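Local coordinates for GTP cyclohydrolase 1 type 2 homolog (Escherichia coli, Escherichia coli O157:H7, PDB 1NMO), which binds a pair of iron ions within a ring-shaped homohexamer and may take part in degrading radiation-damaged nucleotides, at residues A[45-50]-A[241-246]; A[65-70]-A[77-82]; A[133-136]-A[140-143]; A[144-147]-A[153-156]. All blocks are in the same frame, centred on the assembly; numbering follows the deposited sequence.

Starting from the N terminus, helix 46-54 opens contact 1, which closes only when the C-terminal tail comes back at 241-246; the other three contacts all fall inside that long span. Contact 2 follows first, folding the loop after strand 59-62 onto the start of helix 78-88, and it touches contact 1 through Tyr-66, Asn-81 and Arg-82. Far off, about 39 Å from contact 2 centre to centre, contact 3 ties strand 128-137 to helix 139-150. Contact 4 then takes up the same helix and joins it to the run into strand 155-157. Contacts 1 and 2 belong to the five-stranded sheet region, contacts 3 and 4 to the six-stranded one.

Contact 1. Residues A[45-50]-A[241-246]; sequences SQALLD and IDIPNP
Leu-48 and Ile-243 mark the nearest approach of the two backbones, with their CA atoms 7.3 Å apart: the first turn of helix 46-54 on one side, the extended tail that leaves strand 237-240 on the other. In the tail the side chains alternate, so Ile-241 and Ile-243 both direct CB at the helix while Asp-242 points its CB the other way; its OD1 is hydrogen-bonded to His-216 NE2. Ile-243 reaches furthest. Its CG1 lies anti to the carbonyl carbon (chi1 -47°) and the chain then runs out straight, which sets CD1 directly against the helix backbone, 3.8 Å from Leu-48 CA. The same methyl also lies 4.2 Å from Ala-47 CB and 4.0 Å from Leu-48 CD2. Leu-48 answers with that one branch: CD2 touches both isoleucines, coming also to 4.0 Å from Ile-241 CB. The contact is wholly apolar; polar bonds nearby lie within the helix start. Ser-45 is the N-cap, its OG accepting from Leu-48 N at 3.3 Å, and Gln-46 NE2 gives an almost straight bond (178°) to Asp-50 OD1 one turn on, while Gln-46 N is taken by Glu-205 of the second subunit. Since helix 46-54 links the neighbouring parallel strands 37-41 and 59-62, this is a beta-alpha-beta crossover, with the C-terminal tail laid along its connecting helix beside the outermost strand 237-240.

Contact 2. Residues A[65-70]-A[77-82]; sequences GYFWKG and GMKRNR
Tyr-66 and Phe-67 belong to the loop that leaves strand 59-62 just past the iron ligands His-63 and His-64, and they rest against Arg-82 and Lys-79 of helix 78-88. The aliphatic part of Arg-82 runs extended past the phenol end of Tyr-66, with CB 3.5 Å from Tyr-66 OH and CD 3.9 Å from Tyr-66 CZ. Further along, Arg-82 NH1 comes to 3.5 Å from Tyr-66 CE1; the ring and guanidinium planes are 29° apart, so the two groups meet aslant. Selenomethionine Met-78 puts its CE over one face of that guanidinium, offset toward its rim. Lys-79 bends at chi3 (98°) and brings NZ to the edge of the Phe-67 ring, 4.0 Å from CD1; NZ also has a long, weak ion pair with Glu-71. Within the loop, Trp-68 NE1 donates to Gly-65 O at 3.0 Å from well above the carbonyl plane. The polar ends find their partners elsewhere: Tyr-66 OH bonds to Ala-44 O, and Arg-82 NH2 forms a salt bridge with Glu-205 of the second subunit. Methylenes and NH1 of Arg-82 thus lie along the tyrosine while NH2 pairs across the subunit interface, and the neighbouring subunit's carboxylate probably helps fix how the guanidinium lies.

Contact 3. Residues A[133-136]-A[140-143]; sequences LTMP and LELA
Leu-133 and Leu-142 carry this contact, methyl against methyl, where strand 128-137 faces the first turns of helix 139-150. Leu-133 places CG beside its backbone N and then stretches, CD1 lying anti to CA (chi2 160°), so that this single methyl forms the leading end of the side chain. It meets the fork of Leu-142 evenly, 4.1 Å from both Leu-142 CD1 and Leu-142 CD2. Leu-142 is built the other way: its CG is anti to the backbone N (chi1 -177°), a turn that swings the isopropyl group off the helix toward the strand even though the bond to CB does not itself aim there. The two leucines are set at a slant, an end-on methyl meeting a forked group. Beyond them the chain turns a corner at Thr-134 and Met-135, and the pairing becomes much looser. Met-135, a selenomethionine, is extended through its first two torsions and then bends at the selenium (chi3 63°), which carries CE back toward the helix until it lies 4.3 Å from Glu-141 OE2. That is a marginal touch between a methyl and a carboxylate oxygen in an exposed place, while the leucine pair is buried. Around the leucines, Val-165 of strand 165-170 packs on both, Ile-118 of strand 118-123 reaches Leu-133, and Tyr-211 of strand 209-212 reaches Leu-142: helix 139-150 lies on the six-stranded sheet, and this pair fills part of the layer between them.

Contact 4. Residues A[144-147]-A[153-156]; sequences SWIE and KPLW
Ile-146 and Glu-147 are the helix residues that meet Pro-154 and Lys-153 as the chain doubles back from helix 139-150. Going along 144-147, Trp-145 comes before them and looks elsewhere, its NE1 bonded to Leu-116 O. Ile-146 follows, with CB aimed at the returning chain; its CG2 branch touches the proline ring, 4.2 Å from Pro-154 CB, while Tyr-211 of strand 209-212 and Ala-213 pack on the same side chain. The setting is a helix-to-strand connection: helix 139-150 ends, a short loop turns, and strand 155-157 enters the six-stranded sheet, outermost within this chain and antiparallel to 209-212. Pro-154 stands just before that strand and faces the helix with its ring, and Trp-156 within it stacks on Tyr-211 and bonds through NE1 to His-209 ND1. At Glu-147 the backbones draw together, its CA only 4.7 Å from that of Lys-153. Glu-147 CB packs on the ring, 3.7 Å from Pro-154 CD. With CG anti to the backbone N (chi1 160°), the extended glutamate lies across the root of Lys-153, its CD 3.8 Å from Lys-153 CB and its OE1 3.5 Å from Lys-153 CG. The carboxylate therefore meets methylenes and not the ammonium. Lys-153 stays straight until its last torsion, where it bends (chi4 -62°), and NZ ends 5.7 Å from Glu-147 OE1, too far for a salt bridge though the opposite charges may still attract weakly.

Contact 1. Residues A[45-50]-A[241-246]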
# COMPACT_ATOMS: atom_id res chain seq x y z
N SER A 45 18.45 -21.08 -15.24
CA SER A 45 17.31 -21.37 -14.41
C SER A 45 16.25 -22.07 -15.23
O SER A 45 16.28 -22.05 -16.45
CB SER A 45 16.71 -20.06 -13.89
OG SER A 45 16.36 -19.28 -15.07
N GLN A 46 15.27 -22.68 -14.56
CA GLN A 46 14.19 -23.33 -15.30
C GLN A 46 13.54 -22.29 -16.20
O GLN A 46 13.12 -22.60 -17.30
CB GLN A 46 13.12 -23.79 -14.34
CG GLN A 46 12.05 -24.66 -15.04
CD GLN A 46 12.68 -25.96 -15.45
OE1 GLN A 46 13.34 -26.60 -14.59
NE2 GLN A 46 12.54 -26.36 -16.72
N ALA A 47 13.41 -21.04 -15.72
CA ALA A 47 12.74 -20.01 -16.51
C ALA A 47 13.41 -19.72 -17.83
O ALA A 47 12.72 -19.51 -18.81
CB ALA A 47 12.57 -18.72 -15.67
N LEU A 48 14.73 -19.74 -17.91
CA LEU A 48 15.47 -19.48 -19.18
C LEU A 48 15.31 -20.67 -20.05
O LEU A 48 15.14 -20.61 -21.28
CB LEU A 48 16.98 -19.40 -18.96
CG LEU A 48 17.91 -18.32 -19.46
CD1 LEU A 48 19.29 -18.88 -19.92
CD2 LEU A 48 17.21 -17.52 -20.49
N LEU A 49 15.42 -21.81 -19.42
CA LEU A 49 15.30 -23.08 -20.17
C LEU A 49 13.92 -23.20 -20.79
O LEU A 49 13.73 -23.72 -21.89
CB LEU A 49 15.56 -24.17 -19.18
CG LEU A 49 16.90 -24.89 -19.18
CD1 LEU A 49 18.02 -24.10 -19.65
CD2 LEU A 49 17.08 -25.49 -17.85
N ASP A 50 12.90 -22.76 -20.09
CA ASP A 50 11.59 -22.86 -20.71
C ASP A 50 11.59 -21.84 -21.89
O ASP A 50 10.99 -22.07 -22.95
CB ASP A 50 10.47 -22.52 -19.71
CG ASP A 50 10.44 -23.47 -18.50
OD1 ASP A 50 10.89 -24.66 -18.61
OD2 ASP A 50 9.91 -23.02 -17.46
N ILE A 241 18.34 -13.12 -23.14
CA ILE A 241 17.11 -12.89 -22.34
C ILE A 241 17.43 -12.52 -20.89
O ILE A 241 18.10 -13.31 -20.19
CB ILE A 241 16.23 -14.15 -22.32
CG1 ILE A 241 15.91 -14.53 -23.75
CG2 ILE A 241 14.88 -13.86 -21.60
CD1 ILE A 241 14.78 -15.56 -23.87
N ASP A 242 17.00 -11.33 -20.45
CA ASP A 242 17.22 -10.88 -19.08
C ASP A 242 16.01 -11.30 -18.18
O ASP A 242 14.97 -10.66 -18.21
CB ASP A 242 17.37 -9.35 -19.07
CG ASP A 242 17.55 -8.75 -17.63
OD1 ASP A 242 17.61 -9.52 -16.63
OD2 ASP A 242 17.64 -7.49 -17.49
N ILE A 243 16.11 -12.38 -17.40
CA ILE A 243 15.00 -12.74 -16.50
C ILE A 243 15.46 -12.23 -15.17
O ILE A 243 16.41 -12.71 -14.59
CB ILE A 243 14.81 -14.17 -16.47
CG1 ILE A 243 14.82 -14.59 -17.99
CG2 ILE A 243 13.51 -14.53 -15.54
CD1 ILE A 243 14.24 -16.00 -18.37
N PRO A 244 14.75 -11.19 -14.68
CA PRO A 244 14.96 -10.46 -13.45
C PRO A 244 15.07 -11.31 -12.22
O PRO A 244 14.25 -12.22 -11.98
CB PRO A 244 13.77 -9.49 -13.44
CG PRO A 244 13.59 -9.19 -14.94
CD PRO A 244 13.58 -10.66 -15.40
N ASN A 245 16.09 -11.00 -11.43
CA ASN A 245 16.40 -11.68 -10.19
C ASN A 245 16.74 -10.46 -9.27
O ASN A 245 17.56 -9.60 -9.67
CB ASN A 245 17.59 -12.62 -10.43
CG ASN A 245 18.06 -13.35 -9.15
OD1 ASN A 245 17.88 -12.83 -8.01
ND2 ASN A 245 18.69 -14.54 -9.31
N PRO A 246 16.10 -10.32 -8.07
CA PRO A 246 16.46 -9.12 -7.25
C PRO A 246 17.76 -9.16 -6.50
O PRO A 246 18.30 -8.09 -6.08
CB PRO A 246 15.29 -8.96 -6.28
CG PRO A 246 14.79 -10.40 -6.14
CD PRO A 246 14.83 -10.88 -7.64

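Contact 2. Residues A[65-70]-A[77-82]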
# COMPACT_ATOMS: atom_id res chain seq x y z
N GLY A 65 26.12 -21.84 -14.87
CA GLY A 65 25.52 -23.09 -15.32
C GLY A 65 25.46 -24.03 -14.16
O GLY A 65 25.08 -23.60 -13.07
N TYR A 66 25.88 -25.29 -14.34
CA TYR A 66 25.75 -26.28 -13.24
C TYR A 66 27.08 -26.93 -12.79
O TYR A 66 28.17 -26.48 -13.15
CB TYR A 66 24.81 -27.41 -13.68
CG TYR A 66 23.48 -26.98 -14.27
CD1 TYR A 66 22.85 -25.87 -13.81
CD2 TYR A 66 22.85 -27.71 -15.32
CE1 TYR A 66 21.64 -25.43 -14.37
CE2 TYR A 66 21.62 -27.27 -15.87
CZ TYR A 66 21.04 -26.12 -15.38
OH TYR A 66 19.88 -25.52 -15.90
N PHE A 67 26.96 -27.97 -11.97
CA PHE A 67 28.12 -28.77 -11.54
C PHE A 67 29.18 -28.00 -10.78
O PHE A 67 30.37 -28.14 -11.08
CB PHE A 67 28.75 -29.36 -12.79
CG PHE A 67 27.72 -29.97 -13.71
CD1 PHE A 67 26.76 -30.83 -13.20
CD2 PHE A 67 27.71 -29.67 -15.05
CE1 PHE A 67 25.80 -31.39 -14.02
CE2 PHE A 67 26.77 -30.22 -15.87
CZ PHE A 67 25.80 -31.09 -15.33
N TRP A 68 28.74 -27.14 -9.85
CA TRP A 68 29.63 -26.36 -8.99
C TRP A 68 30.39 -27.31 -8.03
O TRP A 68 29.84 -28.34 -7.54
CB TRP A 68 28.82 -25.35 -8.16
CG TRP A 68 28.21 -24.31 -9.03
CD1 TRP A 68 26.97 -24.40 -9.65
CD2 TRP A 68 28.86 -23.14 -9.61
NE1 TRP A 68 26.84 -23.38 -10.61
CE2 TRP A 68 27.96 -22.59 -10.60
CE3 TRP A 68 30.12 -22.50 -9.40
CZ2 TRP A 68 28.28 -21.44 -11.37
CZ3 TRP A 68 30.44 -21.35 -10.18
CH2 TRP A 68 29.51 -20.84 -11.15
N LYS A 69 31.64 -26.92 -7.75
CA LYS A 69 32.46 -27.71 -6.89
C LYS A 69 31.80 -27.87 -5.53
O LYS A 69 31.32 -26.89 -4.87
CB LYS A 69 33.88 -27.12 -6.76
CG LYS A 69 34.95 -28.17 -6.36
CD LYS A 69 36.04 -28.43 -7.50
CE LYS A 69 36.52 -27.12 -8.22
NZ LYS A 69 37.38 -26.17 -7.39
N GLY A 70 31.72 -29.15 -5.14
CA GLY A 70 31.14 -29.50 -3.86
C GLY A 70 29.65 -29.79 -3.76
O GLY A 70 29.28 -30.28 -2.72
N GLY A 77 14.69 -33.11 -7.84
CA GLY A 77 14.17 -31.76 -7.64
C GLY A 77 14.52 -30.88 -8.82
O GLY A 77 14.48 -31.33 -9.97
N MSE A 78 14.96 -29.65 -8.55
CA MSE A 78 15.29 -28.70 -9.62
C MSE A 78 16.27 -29.22 -10.69
O MSE A 78 16.14 -28.91 -11.89
CB MSE A 78 15.90 -27.43 -9.00
CG MSE A 78 15.01 -26.56 -8.25
SE MSE A 78 16.24 -25.55 -7.08
CE MSE A 78 16.98 -24.34 -8.54
N LYS A 79 17.29 -29.97 -10.26
CA LYS A 79 18.28 -30.50 -11.21
C LYS A 79 17.65 -31.47 -12.22
O LYS A 79 18.06 -31.50 -13.39
CB LYS A 79 19.39 -31.27 -10.50
CG LYS A 79 20.66 -30.50 -10.08
CD LYS A 79 21.83 -31.55 -9.78
CE LYS A 79 22.88 -31.80 -10.98
NZ LYS A 79 24.27 -32.18 -10.42
N ARG A 80 16.69 -32.26 -11.78
CA ARG A 80 16.07 -33.21 -12.68
C ARG A 80 15.22 -32.47 -13.64
O ARG A 80 15.08 -32.88 -14.79
CB ARG A 80 15.15 -34.23 -11.94
CG ARG A 80 13.96 -34.79 -12.82
CD ARG A 80 12.87 -35.37 -11.93
NE ARG A 80 11.50 -35.70 -12.46
CZ ARG A 80 11.21 -36.52 -13.49
NH1 ARG A 80 12.18 -37.14 -14.20
NH2 ARG A 80 9.93 -36.75 -13.79
N ASN A 81 14.62 -31.37 -13.19
CA ASN A 81 13.71 -30.61 -14.07
C ASN A 81 14.50 -29.91 -15.15
O ASN A 81 14.13 -29.94 -16.32
CB ASN A 81 12.93 -29.58 -13.29
CG ASN A 81 11.98 -30.21 -12.26
OD1 ASN A 81 11.46 -31.32 -12.46
ND2 ASN A 81 11.74 -29.50 -11.15
N ARG A 82 15.62 -29.32 -14.74
CA ARG A 82 16.45 -28.58 -15.63
C ARG A 82 17.14 -29.45 -16.66
O ARG A 82 17.25 -29.10 -17.84
CB ARG A 82 17.46 -27.85 -14.81
CG ARG A 82 16.94 -26.78 -14.03
CD ARG A 82 18.03 -26.35 -12.97
NE ARG A 82 17.49 -25.11 -12.37
CZ ARG A 82 18.21 -24.15 -11.85
NH1 ARG A 82 19.52 -24.26 -11.81
NH2 ARG A 82 17.59 -23.05 -11.43

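Contact 3. Residues A[133-136]-A[140-143]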
# COMPACT_ATOMS: atom_id res chain seq x y z
N LEU A 133 36.06 7.35 -12.36
CA LEU A 133 34.87 7.86 -13.03
C LEU A 133 35.39 9.05 -13.86
O LEU A 133 36.19 9.87 -13.37
CB LEU A 133 33.88 8.41 -12.01
CG LEU A 133 33.12 7.34 -11.28
CD1 LEU A 133 32.56 7.93 -9.98
CD2 LEU A 133 32.03 6.79 -12.20
N THR A 134 34.96 9.11 -15.12
CA THR A 134 35.31 10.19 -15.99
C THR A 134 34.53 11.41 -15.54
O THR A 134 34.64 12.46 -16.12
CB THR A 134 34.92 9.90 -17.44
OG1 THR A 134 33.65 9.23 -17.45
CG2 THR A 134 36.00 9.06 -18.12
N MSE A 135 33.69 11.29 -14.54
CA MSE A 135 33.05 12.51 -14.07
C MSE A 135 32.84 12.28 -12.60
O MSE A 135 31.74 11.86 -12.18
CB MSE A 135 31.75 12.77 -14.79
CG MSE A 135 31.46 14.27 -14.81
SE MSE A 135 29.53 14.71 -15.12
CE MSE A 135 28.73 13.88 -13.52
N PRO A 136 33.88 12.61 -11.78
CA PRO A 136 33.78 12.39 -10.31
C PRO A 136 32.56 13.06 -9.80
O PRO A 136 32.25 14.07 -10.35
CB PRO A 136 35.03 13.03 -9.75
CG PRO A 136 36.02 13.08 -10.97
CD PRO A 136 35.04 13.47 -12.10
N LEU A 140 26.29 10.05 -2.97
CA LEU A 140 24.83 9.94 -3.14
C LEU A 140 24.51 9.95 -4.63
O LEU A 140 23.72 9.14 -5.17
CB LEU A 140 24.16 11.11 -2.42
CG LEU A 140 22.77 11.56 -2.91
CD1 LEU A 140 21.77 10.45 -2.59
CD2 LEU A 140 22.31 12.90 -2.18
N GLU A 141 25.17 10.88 -5.30
CA GLU A 141 25.03 11.03 -6.75
C GLU A 141 25.49 9.75 -7.45
O GLU A 141 24.88 9.31 -8.45
CB GLU A 141 25.91 12.20 -7.22
CG GLU A 141 25.17 13.07 -8.22
CD GLU A 141 26.05 14.21 -8.80
OE1 GLU A 141 26.55 15.06 -7.98
OE2 GLU A 141 26.22 14.23 -10.07
N LEU A 142 26.56 9.14 -6.97
CA LEU A 142 27.01 7.92 -7.62
C LEU A 142 25.90 6.86 -7.43
O LEU A 142 25.64 6.07 -8.31
CB LEU A 142 28.34 7.43 -7.01
CG LEU A 142 28.88 6.19 -7.73
CD1 LEU A 142 28.85 6.46 -9.23
CD2 LEU A 142 30.32 5.86 -7.27
N ALA A 143 25.24 6.86 -6.29
CA ALA A 143 24.17 5.89 -6.00
C ALA A 143 23.06 6.04 -6.96
O ALA A 143 22.57 5.07 -7.55
CB ALA A 143 23.64 6.09 -4.62

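Contact 4. Residues A[144-147]-A[153-156]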
# COMPACT_ATOMS: atom_id res chain seq x y z
N SER A 144 22.64 7.28 -7.14
CA SER A 144 21.56 7.53 -8.10
C SER A 144 21.92 7.16 -9.50
O SER A 144 21.07 6.73 -10.26
CB SER A 144 21.16 8.99 -8.12
OG SER A 144 20.31 9.15 -7.03
N TRP A 145 23.17 7.37 -9.85
CA TRP A 145 23.67 7.06 -11.19
C TRP A 145 23.65 5.53 -11.46
O TRP A 145 23.20 5.01 -12.53
CB TRP A 145 25.10 7.56 -11.24
CG TRP A 145 25.86 7.14 -12.42
CD1 TRP A 145 26.99 6.40 -12.46
CD2 TRP A 145 25.60 7.57 -13.75
NE1 TRP A 145 27.50 6.34 -13.76
CE2 TRP A 145 26.65 7.05 -14.57
CE3 TRP A 145 24.59 8.35 -14.33
CZ2 TRP A 145 26.70 7.29 -15.93
CZ3 TRP A 145 24.65 8.59 -15.70
CH2 TRP A 145 25.71 8.06 -16.49
N ILE A 146 24.20 4.80 -10.51
CA ILE A 146 24.25 3.34 -10.60
C ILE A 146 22.80 2.82 -10.79
O ILE A 146 22.53 1.95 -11.66
CB ILE A 146 24.93 2.79 -9.31
CG1 ILE A 146 26.41 3.23 -9.33
CG2 ILE A 146 24.85 1.27 -9.21
CD1 ILE A 146 27.35 2.63 -8.25
N GLU A 147 21.87 3.40 -10.03
CA GLU A 147 20.47 2.95 -10.11
C GLU A 147 19.79 3.25 -11.45
O GLU A 147 18.95 2.44 -11.93
CB GLU A 147 19.65 3.56 -8.96
CG GLU A 147 18.12 3.59 -9.19
CD GLU A 147 17.36 4.11 -7.92
OE1 GLU A 147 18.00 4.63 -6.97
OE2 GLU A 147 16.12 4.03 -7.85
N LYS A 153 17.93 -0.00 -7.45
CA LYS A 153 18.53 0.85 -6.38
C LYS A 153 19.64 0.13 -5.63
O LYS A 153 19.41 -0.90 -4.99
CB LYS A 153 17.43 1.27 -5.38
CG LYS A 153 17.89 2.31 -4.29
CD LYS A 153 16.73 2.67 -3.35
CE LYS A 153 17.07 3.78 -2.35
NZ LYS A 153 18.21 3.31 -1.44
N PRO A 154 20.85 0.68 -5.62
CA PRO A 154 21.81 -0.12 -4.86
C PRO A 154 21.84 0.20 -3.37
O PRO A 154 21.37 1.27 -2.90
CB PRO A 154 23.14 0.28 -5.50
CG PRO A 154 22.91 1.81 -5.51
CD PRO A 154 21.53 1.87 -6.21
N LEU A 155 22.43 -0.71 -2.60
CA LEU A 155 22.62 -0.45 -1.17
C LEU A 155 23.85 0.45 -1.18
O LEU A 155 24.86 0.07 -1.75
CB LEU A 155 22.98 -1.72 -0.40
CG LEU A 155 23.73 -1.47 0.93
CD1 LEU A 155 22.97 -0.37 1.65
CD2 LEU A 155 23.75 -2.69 1.84
N TRP A 156 23.79 1.63 -0.57
CA TRP A 156 24.99 2.49 -0.53
C TRP A 156 25.35 2.84 0.92
O TRP A 156 24.51 3.28 1.70
CB TRP A 156 24.78 3.76 -1.34
CG TRP A 156 25.77 4.95 -1.02
CD1 TRP A 156 27.15 4.90 -1.05
CD2 TRP A 156 25.43 6.28 -0.61
NE1 TRP A 156 27.67 6.13 -0.66
CE2 TRP A 156 26.64 6.98 -0.39
CE3 TRP A 156 24.22 6.96 -0.41
CZ2 TRP A 156 26.67 8.32 0.02
CZ3 TRP A 156 24.26 8.29 0.00
CH2 TRP A 156 25.47 8.95 0.20